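PDB 1FMJ: retinol dehydratase, which dehydrates retinol on a sulfotransferase-type fold that holds the substrate next to adenosine-3',5'-diphosphate, and probably shares the sulfate-transfer chemistry of that family. Local coordinates for residues A[59-64]-A[176-181]; A[104-109]-A[159-164]; A[193-198]-A[208-213]. All coordinates share one frame; numbering follows the deposited sequence.

Interaction 1 of 3, residues A[59-64]-A[176-181]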
loop_
_atom_site.group_PDB
_atom_site.type_symbol
_atom_site.label_atom_id
_atom_site.label_comp_id
_atom_site.label_asym_id
_atom_site.label_seq_id
_atom_site.Cartn_x
_atom_site.Cartn_y
_atom_site.Cartn_z
ATOM N N MET A 59 -18.613 -4.681 -3.893
ATOM C CA MET A 59 -17.996 -5.933 -4.317
ATOM C C MET A 59 -18.447 -7.171 -3.544
ATOM O O MET A 59 -18.424 -7.211 -2.313
ATOM C CB MET A 59 -16.463 -5.827 -4.289
ATOM C CG MET A 59 -15.846 -5.464 -2.943
ATOM S SD MET A 59 -14.011 -5.412 -3.005
ATOM C CE MET A 59 -13.610 -5.357 -1.255
ATOM N N PRO A 60 -18.901 -8.199 -4.266
ATOM C CA PRO A 60 -19.336 -9.413 -3.574
ATOM C C PRO A 60 -18.136 -10.042 -2.876
ATOM O O PRO A 60 -17.054 -10.156 -3.467
ATOM C CB PRO A 60 -19.870 -10.284 -4.706
ATOM C CG PRO A 60 -20.389 -9.268 -5.674
ATOM C CD PRO A 60 -19.283 -8.239 -5.685
ATOM N N LEU A 61 -18.322 -10.437 -1.622
ATOM C CA LEU A 61 -17.245 -11.044 -0.855
ATOM C C LEU A 61 -17.522 -12.503 -0.512
ATOM O O LEU A 61 -18.677 -12.937 -0.471
ATOM C CB LEU A 61 -16.994 -10.234 0.419
ATOM C CG LEU A 61 -16.583 -8.777 0.145
ATOM C CD1 LEU A 61 -16.367 -8.059 1.457
ATOM C CD2 LEU A 61 -15.305 -8.736 -0.694
ATOM N N ARG A 62 -16.445 -13.242 -0.262
ATOM C CA ARG A 62 -16.510 -14.660 0.049
ATOM C C ARG A 62 -15.834 -14.958 1.381
ATOM O O ARG A 62 -14.853 -14.311 1.740
ATOM C CB ARG A 62 -15.821 -15.441 -1.063
ATOM C CG ARG A 62 -16.257 -14.986 -2.451
ATOM C CD ARG A 62 -15.473 -15.691 -3.545
ATOM N NE ARG A 62 -15.913 -15.282 -4.875
ATOM C CZ ARG A 62 -15.262 -15.567 -5.999
ATOM N NH1 ARG A 62 -14.140 -16.265 -5.961
ATOM N NH2 ARG A 62 -15.730 -15.143 -7.163
ATOM N N PRO A 63 -16.351 -15.954 2.128
ATOM C CA PRO A 63 -15.804 -16.346 3.430
ATOM C C PRO A 63 -14.343 -16.784 3.415
ATOM O O PRO A 63 -13.685 -16.739 4.449
ATOM C CB PRO A 63 -16.746 -17.461 3.886
ATOM C CG PRO A 63 -17.227 -18.054 2.594
ATOM C CD PRO A 63 -17.485 -16.823 1.757
ATOM N N THR A 64 -13.829 -17.200 2.257
ATOM C CA THR A 64 -12.428 -17.624 2.184
ATOM C C THR A 64 -11.504 -16.497 1.733
ATOM O O THR A 64 -10.301 -16.698 1.598
ATOM C CB THR A 64 -12.217 -18.825 1.230
ATOM O OG1 THR A 64 -12.705 -18.489 -0.074
ATOM C CG2 THR A 64 -12.932 -20.057 1.747
ATOM N N ASP A 176 -17.625 -9.093 8.233
ATOM C CA ASP A 176 -18.527 -10.154 8.670
ATOM C C ASP A 176 -18.238 -11.364 7.804
ATOM O O ASP A 176 -18.543 -12.495 8.173
ATOM C CB ASP A 176 -20.003 -9.782 8.474
ATOM C CG ASP A 176 -20.471 -8.690 9.413
ATOM O OD1 ASP A 176 -20.025 -8.662 10.577
ATOM O OD2 ASP A 176 -21.307 -7.865 8.988
ATOM N N THR A 177 -17.641 -11.125 6.644
ATOM C CA THR A 177 -17.357 -12.216 5.723
ATOM C C THR A 177 -15.888 -12.585 5.555
ATOM O O THR A 177 -15.530 -13.765 5.553
ATOM C CB THR A 177 -17.916 -11.893 4.327
ATOM O OG1 THR A 177 -19.290 -11.507 4.445
ATOM C CG2 THR A 177 -17.802 -13.109 3.412
ATOM N N VAL A 178 -15.038 -11.578 5.414
ATOM C CA VAL A 178 -13.623 -11.828 5.178
ATOM C C VAL A 178 -12.687 -11.496 6.324
ATOM O O VAL A 178 -13.038 -10.754 7.243
ATOM C CB VAL A 178 -13.151 -11.053 3.916
ATOM C CG1 VAL A 178 -14.143 -11.269 2.795
ATOM C CG2 VAL A 178 -13.019 -9.556 4.215
ATOM N N LYS A 179 -11.491 -12.069 6.265
ATOM C CA LYS A 179 -10.478 -11.803 7.267
ATOM C C LYS A 179 -9.544 -10.751 6.678
ATOM O O LYS A 179 -9.313 -10.714 5.465
ATOM C CB LYS A 179 -9.713 -13.081 7.614
ATOM C CG LYS A 179 -10.580 -14.093 8.346
ATOM C CD LYS A 179 -9.810 -15.327 8.756
ATOM C CE LYS A 179 -10.745 -16.337 9.394
ATOM N NZ LYS A 179 -11.492 -15.739 10.545
ATOM N N MET A 180 -9.020 -9.887 7.536
ATOM C CA MET A 180 -8.130 -8.820 7.099
ATOM C C MET A 180 -7.005 -8.575 8.085
ATOM O O MET A 180 -7.212 -8.613 9.301
ATOM C CB MET A 180 -8.923 -7.518 6.908
ATOM C CG MET A 180 -8.058 -6.255 6.706
ATOM S SD MET A 180 -9.031 -4.735 6.386
ATOM C CE MET A 180 -9.641 -5.098 4.743
ATOM N N VAL A 181 -5.805 -8.348 7.553
ATOM C CA VAL A 181 -4.646 -8.031 8.378
ATOM C C VAL A 181 -4.268 -6.627 7.942
ATOM O O VAL A 181 -3.932 -6.402 6.782
ATOM C CB VAL A 181 -3.455 -8.976 8.122
ATOM C CG1 VAL A 181 -2.313 -8.629 9.075
ATOM C CG2 VAL A 181 -3.880 -10.420 8.337
#
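Thr177 and Val178 lay their methyl groups against the backbone of Leu61, Arg62 and Pro63, an example of a loop packed on the residues that lead into a strand by main chain as much as by side chains. The tight part is centred on Arg62. In Thr177 a chi1 of -51° puts OG1 beside the backbone N, which leaves CG2 anti to it and close against Arg62. Thr177 CG2 comes within 3.4 Å of Arg62 C, and Val178 CG1 lies 3.3 Å from Arg62 O. The same valine methyl, Val178 CG1, reaches Leu61 CB at 3.9 Å, the two side chains crossing at about a right angle. Pro63 adds a CA-H...O contact, its CA 3.4 Å from Thr177 O and nearly straight at 168°. The solvent side is looser: the exposed ring of Pro63 offers CD to Thr177 CG2 at 4.1 Å, and the side chain of Arg62 starts away from Thr177 and Val178, its NH2 bonding to Val153 O. The segments bury 235 Å² between them, both sides summed. This is plain surface packing away from the retinol and nucleotide sites. Residues 59-64 join helix 53-57 to strand 66-70, and 176-181 lead into strand 179-184, which pairs with 66-70 in the parallel sheet; Val178 also touches Phe67 of strand 66-70, while Lys179 packs on Phe265 of helix 255-265.

Interaction 2 of 3, residues A[104-109]-A[159-164]. With RTL (retinol), chain H.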
loop_
_atom_site.group_PDB
_atom_site.type_symbol
_atom_site.label_atom_id
_atom_site.label_comp_id
_atom_site.label_asym_id
_atom_site.label_seq_id
_atom_site.Cartn_x
_atom_site.Cartn_y
_atom_site.Cartn_z
ATOM N N ILE A 104 -4.410 -10.007 -5.755
ATOM C CA ILE A 104 -5.024 -9.063 -6.668
ATOM C C ILE A 104 -4.875 -7.744 -5.938
ATOM O O ILE A 104 -5.218 -7.630 -4.760
ATOM C CB ILE A 104 -6.518 -9.327 -6.893
ATOM C CG1 ILE A 104 -6.700 -10.596 -7.727
ATOM C CG2 ILE A 104 -7.162 -8.111 -7.595
ATOM C CD1 ILE A 104 -8.140 -10.966 -7.963
ATOM N N TYR A 105 -4.324 -6.763 -6.633
ATOM C CA TYR A 105 -4.122 -5.447 -6.071
ATOM C C TYR A 105 -5.410 -4.706 -6.392
ATOM O O TYR A 105 -5.583 -4.206 -7.493
ATOM C CB TYR A 105 -2.915 -4.799 -6.751
ATOM C CG TYR A 105 -2.455 -3.497 -6.147
ATOM C CD1 TYR A 105 -1.315 -2.866 -6.630
ATOM C CD2 TYR A 105 -3.164 -2.882 -5.118
ATOM C CE1 TYR A 105 -0.884 -1.651 -6.113
ATOM C CE2 TYR A 105 -2.748 -1.667 -4.591
ATOM C CZ TYR A 105 -1.603 -1.056 -5.098
ATOM O OH TYR A 105 -1.178 0.152 -4.599
ATOM N N LEU A 106 -6.317 -4.665 -5.418
ATOM C CA LEU A 106 -7.618 -4.028 -5.579
ATOM C C LEU A 106 -7.594 -2.603 -6.132
ATOM O O LEU A 106 -8.303 -2.293 -7.100
ATOM C CB LEU A 106 -8.365 -4.060 -4.240
ATOM C CG LEU A 106 -9.833 -3.611 -4.259
ATOM C CD1 LEU A 106 -10.594 -4.382 -5.328
ATOM C CD2 LEU A 106 -10.455 -3.839 -2.886
ATOM N N ASP A 107 -6.784 -1.734 -5.530
ATOM C CA ASP A 107 -6.712 -0.353 -5.982
ATOM C C ASP A 107 -5.525 -0.007 -6.888
ATOM O O ASP A 107 -5.264 1.162 -7.152
ATOM C CB ASP A 107 -6.768 0.602 -4.772
ATOM C CG ASP A 107 -5.797 0.225 -3.658
ATOM O OD1 ASP A 107 -5.770 -0.951 -3.239
ATOM O OD2 ASP A 107 -5.075 1.123 -3.177
ATOM N N GLY A 108 -4.815 -1.019 -7.377
ATOM C CA GLY A 108 -3.679 -0.755 -8.246
ATOM C C GLY A 108 -4.017 -0.026 -9.544
ATOM O O GLY A 108 -3.285 0.857 -9.998
ATOM N N PHE A 109 -5.140 -0.385 -10.148
ATOM C CA PHE A 109 -5.540 0.221 -11.410
ATOM C C PHE A 109 -5.638 1.738 -11.402
ATOM O O PHE A 109 -5.258 2.381 -12.371
ATOM C CB PHE A 109 -6.891 -0.329 -11.835
ATOM C CG PHE A 109 -8.031 0.235 -11.048
ATOM C CD1 PHE A 109 -8.781 1.293 -11.550
ATOM C CD2 PHE A 109 -8.325 -0.258 -9.786
ATOM C CE1 PHE A 109 -9.808 1.851 -10.801
ATOM C CE2 PHE A 109 -9.352 0.298 -9.028
ATOM C CZ PHE A 109 -10.094 1.356 -9.542
ATOM N N ARG A 159 -9.134 -16.270 -2.743
ATOM C CA ARG A 159 -8.712 -14.953 -3.189
ATOM C C ARG A 159 -7.916 -14.203 -2.134
ATOM O O ARG A 159 -8.375 -14.027 -0.999
ATOM C CB ARG A 159 -9.920 -14.101 -3.598
ATOM C CG ARG A 159 -10.715 -14.651 -4.777
ATOM C CD ARG A 159 -11.818 -13.672 -5.213
ATOM N NE ARG A 159 -12.775 -13.385 -4.146
ATOM C CZ ARG A 159 -13.871 -12.646 -4.304
ATOM N NH1 ARG A 159 -14.154 -12.114 -5.490
ATOM N NH2 ARG A 159 -14.686 -12.442 -3.276
ATOM N N PHE A 160 -6.713 -13.784 -2.518
ATOM C CA PHE A 160 -5.846 -13.010 -1.646
ATOM C C PHE A 160 -5.887 -11.597 -2.217
ATOM O O PHE A 160 -5.506 -11.376 -3.365
ATOM C CB PHE A 160 -4.413 -13.551 -1.665
ATOM C CG PHE A 160 -4.251 -14.860 -0.941
ATOM C CD1 PHE A 160 -4.509 -16.069 -1.588
ATOM C CD2 PHE A 160 -3.873 -14.884 0.400
ATOM C CE1 PHE A 160 -4.395 -17.279 -0.906
ATOM C CE2 PHE A 160 -3.754 -16.090 1.095
ATOM C CZ PHE A 160 -4.015 -17.292 0.445
ATOM N N VAL A 161 -6.374 -10.653 -1.422
ATOM C CA VAL A 161 -6.499 -9.277 -1.875
ATOM C C VAL A 161 -5.580 -8.313 -1.152
ATOM O O VAL A 161 -5.531 -8.288 0.083
ATOM C CB VAL A 161 -7.944 -8.764 -1.693
ATOM C CG1 VAL A 161 -8.076 -7.368 -2.302
ATOM C CG2 VAL A 161 -8.930 -9.733 -2.321
ATOM N N LYS A 162 -4.856 -7.517 -1.934
ATOM C CA LYS A 162 -3.963 -6.505 -1.388
ATOM C C LYS A 162 -4.652 -5.177 -1.634
ATOM O O LYS A 162 -5.180 -4.950 -2.719
ATOM C CB LYS A 162 -2.626 -6.515 -2.126
ATOM C CG LYS A 162 -1.827 -5.230 -1.976
ATOM C CD LYS A 162 -0.620 -5.232 -2.895
ATOM C CE LYS A 162 0.104 -3.911 -2.856
ATOM N NZ LYS A 162 1.297 -3.926 -3.729
ATOM N N THR A 163 -4.668 -4.297 -0.642
ATOM C CA THR A 163 -5.307 -3.008 -0.854
ATOM C C THR A 163 -4.785 -1.924 0.068
ATOM O O THR A 163 -4.328 -2.198 1.182
ATOM C CB THR A 163 -6.857 -3.089 -0.676
ATOM O OG1 THR A 163 -7.446 -1.843 -1.076
ATOM C CG2 THR A 163 -7.223 -3.338 0.776
ATOM N N HIS A 164 -4.844 -0.691 -0.418
ATOM C CA HIS A 164 -4.441 0.454 0.369
ATOM C C HIS A 164 -5.697 1.304 0.562
ATOM O O HIS A 164 -5.628 2.465 0.931
ATOM C CB HIS A 164 -3.335 1.249 -0.340
ATOM C CG HIS A 164 -2.078 0.462 -0.560
ATOM N ND1 HIS A 164 -1.447 -0.229 0.452
ATOM C CD2 HIS A 164 -1.341 0.247 -1.677
ATOM C CE1 HIS A 164 -0.377 -0.837 -0.032
ATOM N NE2 HIS A 164 -0.289 -0.564 -1.321
HETATM C C1 RTL H . 3.566 3.740 -13.974
HETATM C C2 RTL H . 3.022 4.845 -14.936
HETATM C C3 RTL H . 1.820 4.386 -15.752
HETATM C C4 RTL H . 1.064 3.065 -15.874
HETATM C C5 RTL H . 1.741 2.113 -14.884
HETATM C C6 RTL H . 2.827 2.350 -14.027
HETATM C C7 RTL H . 3.368 1.317 -13.103
HETATM C C8 RTL H . 2.839 1.032 -11.877
HETATM C C9 RTL H . 3.366 0.016 -10.956
HETATM C C10 RTL H . 2.715 -0.152 -9.748
HETATM C C11 RTL H . 3.000 -1.076 -8.629
HETATM C C12 RTL H . 2.990 -0.424 -7.418
HETATM C C13 RTL H . 3.200 -0.807 -6.007
HETATM C C14 RTL H . 3.186 -0.120 -4.826
HETATM C C15 RTL H . 1.938 -0.074 -4.045
HETATM O O1 RTL H . 1.833 -1.124 -3.180
HETATM C C16 RTL H . 3.430 4.474 -12.625
HETATM C C17 RTL H . 5.057 3.682 -14.343
HETATM C C18 RTL H . 1.058 0.739 -14.957
HETATM C C19 RTL H . 4.603 -0.812 -11.356
HETATM C C20 RTL H . 3.493 -2.317 -6.004
#
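Tyr105 and Lys162 are bridge partners on two neighbouring parallel strands, the first of them the sheet's edge, where Lys162 N gives a bond to Ile104 O and Leu106 N one to Lys162 O. Both side chains lie on one face of the sheet, and the lysine illustrates how an extended chain can be guided over an aromatic ring. With CG anti to the backbone N (chi1 160°), Lys162 CB passes Ile104 O at 3.9 Å, Lys162 CG meets Tyr105 CD2 at 4.1 Å, and CD touches both CG and CD2 of the tyrosine. CE sits over the ring centre, 4° off the normal, while Gly108 CA lies over the other face. NZ makes a cation-pi contact with the same ring. Lys162 NZ also donates a hydrogen bond of 2.9 Å to retinol O1. His164 NE2 bonds retinol O1 too, at 2.9 Å. Asp107 OD1 takes His164 N (3.0 Å) on its syn side and Thr163 OG1 (2.9 Å) from above the carboxylate plane; this second shell probably steadies the backbone just past the strand, while His164 ND1 bonds Ser70 O and helps set the ring. Two nitrogens grip the hydroxyl oxygen, which would probably polarise the C15-O1 bond, as suits a dehydration.

Interaction 3 of 3, residues A[193-198]-A[208-213]. With A3P (adenosine-3'-5'-diphosphate), chain G; RTL (retinol), chain H.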
loop_
_atom_site.group_PDB
_atom_site.type_symbol
_atom_site.label_atom_id
_atom_site.label_comp_id
_atom_site.label_asym_id
_atom_site.label_seq_id
_atom_site.Cartn_x
_atom_site.Cartn_y
_atom_site.Cartn_z
ATOM N N SER A 193 9.577 6.360 3.232
ATOM C CA SER A 193 9.468 5.234 2.312
ATOM C C SER A 193 8.576 5.573 1.120
ATOM O O SER A 193 8.818 5.110 0.003
ATOM C CB SER A 193 8.930 3.987 3.019
ATOM O OG SER A 193 8.944 2.873 2.131
ATOM N N SER A 194 7.541 6.375 1.359
ATOM C CA SER A 194 6.637 6.767 0.289
ATOM C C SER A 194 7.365 7.715 -0.660
ATOM O O SER A 194 7.137 7.698 -1.864
ATOM C CB SER A 194 5.388 7.436 0.867
ATOM O OG SER A 194 4.599 6.497 1.582
ATOM N N PHE A 195 8.249 8.541 -0.107
ATOM C CA PHE A 195 9.020 9.473 -0.917
ATOM C C PHE A 195 9.833 8.670 -1.935
ATOM O O PHE A 195 9.743 8.919 -3.133
ATOM C CB PHE A 195 9.954 10.299 -0.020
ATOM C CG PHE A 195 11.030 11.055 -0.773
ATOM C CD1 PHE A 195 10.710 12.126 -1.603
ATOM C CD2 PHE A 195 12.369 10.704 -0.625
ATOM C CE1 PHE A 195 11.714 12.841 -2.271
ATOM C CE2 PHE A 195 13.378 11.412 -1.287
ATOM C CZ PHE A 195 13.046 12.483 -2.109
ATOM N N HIS A 196 10.607 7.703 -1.443
ATOM C CA HIS A 196 11.448 6.862 -2.290
ATOM C C HIS A 196 10.676 6.037 -3.286
ATOM O O HIS A 196 11.139 5.809 -4.406
ATOM C CB HIS A 196 12.296 5.931 -1.434
ATOM C CG HIS A 196 13.497 6.593 -0.847
ATOM N ND1 HIS A 196 14.604 6.922 -1.600
ATOM C CD2 HIS A 196 13.761 7.006 0.415
ATOM C CE1 HIS A 196 15.499 7.508 -0.825
ATOM N NE2 HIS A 196 15.011 7.571 0.402
ATOM N N HIS A 197 9.512 5.561 -2.862
ATOM C CA HIS A 197 8.655 4.771 -3.723
ATOM C C HIS A 197 8.123 5.634 -4.866
ATOM O O HIS A 197 7.944 5.144 -5.987
ATOM C CB HIS A 197 7.506 4.194 -2.902
ATOM C CG HIS A 197 6.495 3.444 -3.711
ATOM N ND1 HIS A 197 5.356 4.038 -4.212
ATOM C CD2 HIS A 197 6.446 2.149 -4.099
ATOM C CE1 HIS A 197 4.650 3.140 -4.877
ATOM N NE2 HIS A 197 5.290 1.986 -4.823
ATOM N N ALA A 198 7.873 6.914 -4.585
ATOM C CA ALA A 198 7.375 7.819 -5.617
ATOM C C ALA A 198 8.508 8.049 -6.616
ATOM O O ALA A 198 8.277 8.182 -7.818
ATOM C CB ALA A 198 6.921 9.134 -5.008
ATOM N N SER A 208 11.952 18.106 -6.998
ATOM C CA SER A 208 11.282 18.122 -5.700
ATOM C C SER A 208 12.080 17.298 -4.695
ATOM O O SER A 208 12.718 16.309 -5.070
ATOM C CB SER A 208 9.860 17.555 -5.818
ATOM O OG SER A 208 8.988 18.462 -6.483
ATOM N N ASN A 209 12.050 17.709 -3.428
ATOM C CA ASN A 209 12.775 17.002 -2.373
ATOM C C ASN A 209 11.831 16.384 -1.338
ATOM O O ASN A 209 10.606 16.477 -1.452
ATOM C CB ASN A 209 13.755 17.943 -1.659
ATOM C CG ASN A 209 13.070 19.160 -1.068
ATOM O OD1 ASN A 209 11.958 19.072 -0.547
ATOM N ND2 ASN A 209 13.741 20.308 -1.134
ATOM N N PHE A 210 12.408 15.768 -0.315
ATOM C CA PHE A 210 11.593 15.128 0.703
ATOM C C PHE A 210 10.729 16.082 1.515
ATOM O O PHE A 210 9.600 15.750 1.860
ATOM C CB PHE A 210 12.449 14.305 1.663
ATOM C CG PHE A 210 11.643 13.618 2.720
ATOM C CD1 PHE A 210 10.715 12.639 2.372
ATOM C CD2 PHE A 210 11.749 13.998 4.049
ATOM C CE1 PHE A 210 9.900 12.055 3.334
ATOM C CE2 PHE A 210 10.937 13.420 5.015
ATOM C CZ PHE A 210 10.012 12.451 4.659
ATOM N N LYS A 211 11.249 17.263 1.835
ATOM C CA LYS A 211 10.461 18.203 2.615
ATOM C C LYS A 211 9.200 18.607 1.868
ATOM O O LYS A 211 8.155 18.784 2.488
ATOM C CB LYS A 211 11.273 19.443 2.974
ATOM C CG LYS A 211 10.512 20.395 3.877
ATOM C CD LYS A 211 11.364 21.576 4.302
ATOM C CE LYS A 211 10.606 22.477 5.262
ATOM N NZ LYS A 211 11.351 23.746 5.515
ATOM N N ASP A 212 9.289 18.758 0.544
ATOM C CA ASP A 212 8.106 19.112 -0.239
ATOM C C ASP A 212 7.157 17.918 -0.194
ATOM O O ASP A 212 5.938 18.069 -0.196
ATOM C CB ASP A 212 8.444 19.383 -1.705
ATOM C CG ASP A 212 9.351 20.569 -1.892
ATOM O OD1 ASP A 212 9.215 21.547 -1.133
ATOM O OD2 ASP A 212 10.189 20.520 -2.819
ATOM N N PHE A 213 7.732 16.724 -0.173
ATOM C CA PHE A 213 6.923 15.517 -0.128
ATOM C C PHE A 213 6.234 15.451 1.234
ATOM O O PHE A 213 5.059 15.095 1.327
ATOM C CB PHE A 213 7.789 14.275 -0.345
ATOM C CG PHE A 213 6.996 13.002 -0.445
ATOM C CD1 PHE A 213 6.366 12.651 -1.638
ATOM C CD2 PHE A 213 6.823 12.185 0.666
ATOM C CE1 PHE A 213 5.573 11.502 -1.718
ATOM C CE2 PHE A 213 6.029 11.032 0.593
ATOM C CZ PHE A 213 5.406 10.695 -0.601
HETATM P P1 A3P G . 11.561 1.114 3.760
HETATM O O1P A3P G . 11.320 2.009 2.614
HETATM O O2P A3P G . 12.761 0.279 3.551
HETATM O O3P A3P G . 11.704 1.893 4.999
HETATM P P2 A3P G . 4.962 -2.007 1.698
HETATM O O4P A3P G . 5.182 -3.428 1.384
HETATM O O5P A3P G . 3.686 -1.822 2.420
HETATM O O6P A3P G . 4.986 -1.203 0.442
HETATM O "O5'" A3P G . 6.130 -1.505 2.635
HETATM C "C5'" A3P G . 7.485 -1.526 2.218
HETATM C "C4'" A3P G . 8.427 -1.259 3.397
HETATM O "O4'" A3P G . 8.676 -2.528 4.065
HETATM C "C3'" A3P G . 9.801 -0.758 2.948
HETATM O "O3'" A3P G . 10.302 0.162 3.945
HETATM C "C2'" A3P G . 10.552 -2.064 2.784
HETATM O "O2'" A3P G . 11.965 -2.008 2.614
HETATM C "C1'" A3P G . 10.081 -2.806 4.025
HETATM N N9 A3P G . 10.311 -4.254 3.942
HETATM C C8 A3P G . 10.020 -5.135 2.912
HETATM N N7 A3P G . 10.347 -6.379 3.142
HETATM C C5 A3P G . 10.898 -6.337 4.416
HETATM C C6 A3P G . 11.459 -7.340 5.282
HETATM N N6 A3P G . 11.545 -8.631 4.947
HETATM N N1 A3P G . 11.931 -6.943 6.531
HETATM C C2 A3P G . 11.860 -5.627 6.915
HETATM N N3 A3P G . 11.352 -4.587 6.183
HETATM C C4 A3P G . 10.886 -5.016 4.937
HETATM C C1 RTL H . 3.566 3.740 -13.974
HETATM C C2 RTL H . 3.022 4.845 -14.936
HETATM C C3 RTL H . 1.820 4.386 -15.752
HETATM C C4 RTL H . 1.064 3.065 -15.874
HETATM C C5 RTL H . 1.741 2.113 -14.884
HETATM C C6 RTL H . 2.827 2.350 -14.027
HETATM C C7 RTL H . 3.368 1.317 -13.103
HETATM C C8 RTL H . 2.839 1.032 -11.877
HETATM C C9 RTL H . 3.366 0.016 -10.956
HETATM C C10 RTL H . 2.715 -0.152 -9.748
HETATM C C11 RTL H . 3.000 -1.076 -8.629
HETATM C C12 RTL H . 2.990 -0.424 -7.418
HETATM C C13 RTL H . 3.200 -0.807 -6.007
HETATM C C14 RTL H . 3.186 -0.120 -4.826
HETATM C C15 RTL H . 1.938 -0.074 -4.045
HETATM O O1 RTL H . 1.833 -1.124 -3.180
HETATM C C16 RTL H . 3.430 4.474 -12.625
HETATM C C17 RTL H . 5.057 3.682 -14.343
HETATM C C18 RTL H . 1.058 0.739 -14.957
HETATM C C19 RTL H . 4.603 -0.812 -11.356
HETATM C C20 RTL H . 3.493 -2.317 -6.004
#
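The backbones of helix 187-200 and the opening turn of helix 210-218 come nearest at Phe195 and Phe210, whose CA atoms are 6.4 Å apart. Phe195 is wedged between two other phenylalanines. Its CG is anti to the backbone N (chi1 166°), and the ring presents a face to Phe210: Phe210 CB sits 4.0 Å from the Phe195 centroid, almost on the normal, and the Phe210 ring points an edge at that face in an offset edge-to-face pair, planes at 74°. In return Phe195 CB lies at the edge of the Phe210 ring, 3.4 Å from Phe210 CD1. Phe195 points its own edge at the Phe213 face in a second offset edge-to-face pair, planes at 61°, and Phe195 CA stands over the ring centre 3.7 Å from the Phe213 centroid. The three rings form an aromatic cluster next to a capping box: Asn209, the N-cap residue, accepts Asp212 N at OD1 (2.9 Å), and Asn209 N returns a weak bond to Asp212 OD2. The Phe213 ring also meets Ser194, Phe213 CZ to Ser194 CB 3.6 Å. An alanine at Phe213 would probably open a gap under Phe195 CA and Ser194 CB and leave Tyr222 without its edge-to-face partner. Turned away from the cluster, Ser193 OG, which also bonds Arg73, donates to O1P of adenosine-3',5'-diphosphate at 2.6 Å. His197, of the retinol pocket, brings NE2 to 3.0 Å from retinol C14.

In the fold
Interactions 1 and 2 both reach the parallel sheet, whose strand order runs 104-105, 160-163, 66-70, 179-184, 243-247, and interaction 2 is nested in the loop that interaction 1 closes. Their centres are about 13 Å apart and they touch, with Pro60 O probably hydrogen-bonded to Arg159 NH2 at 3.3 Å. Interaction 3 lies between helix 187-200, which follows strand 179-184, and helix 210-218; its centre is about 23 Å from that of interaction 2 and about 34 Å from that of interaction 1. Retinol bridges the gap, meeting residues of both interactions 2 and 3; the nucleotide is bonded by interaction 3 and lies about 5 Å from the His164 side chain.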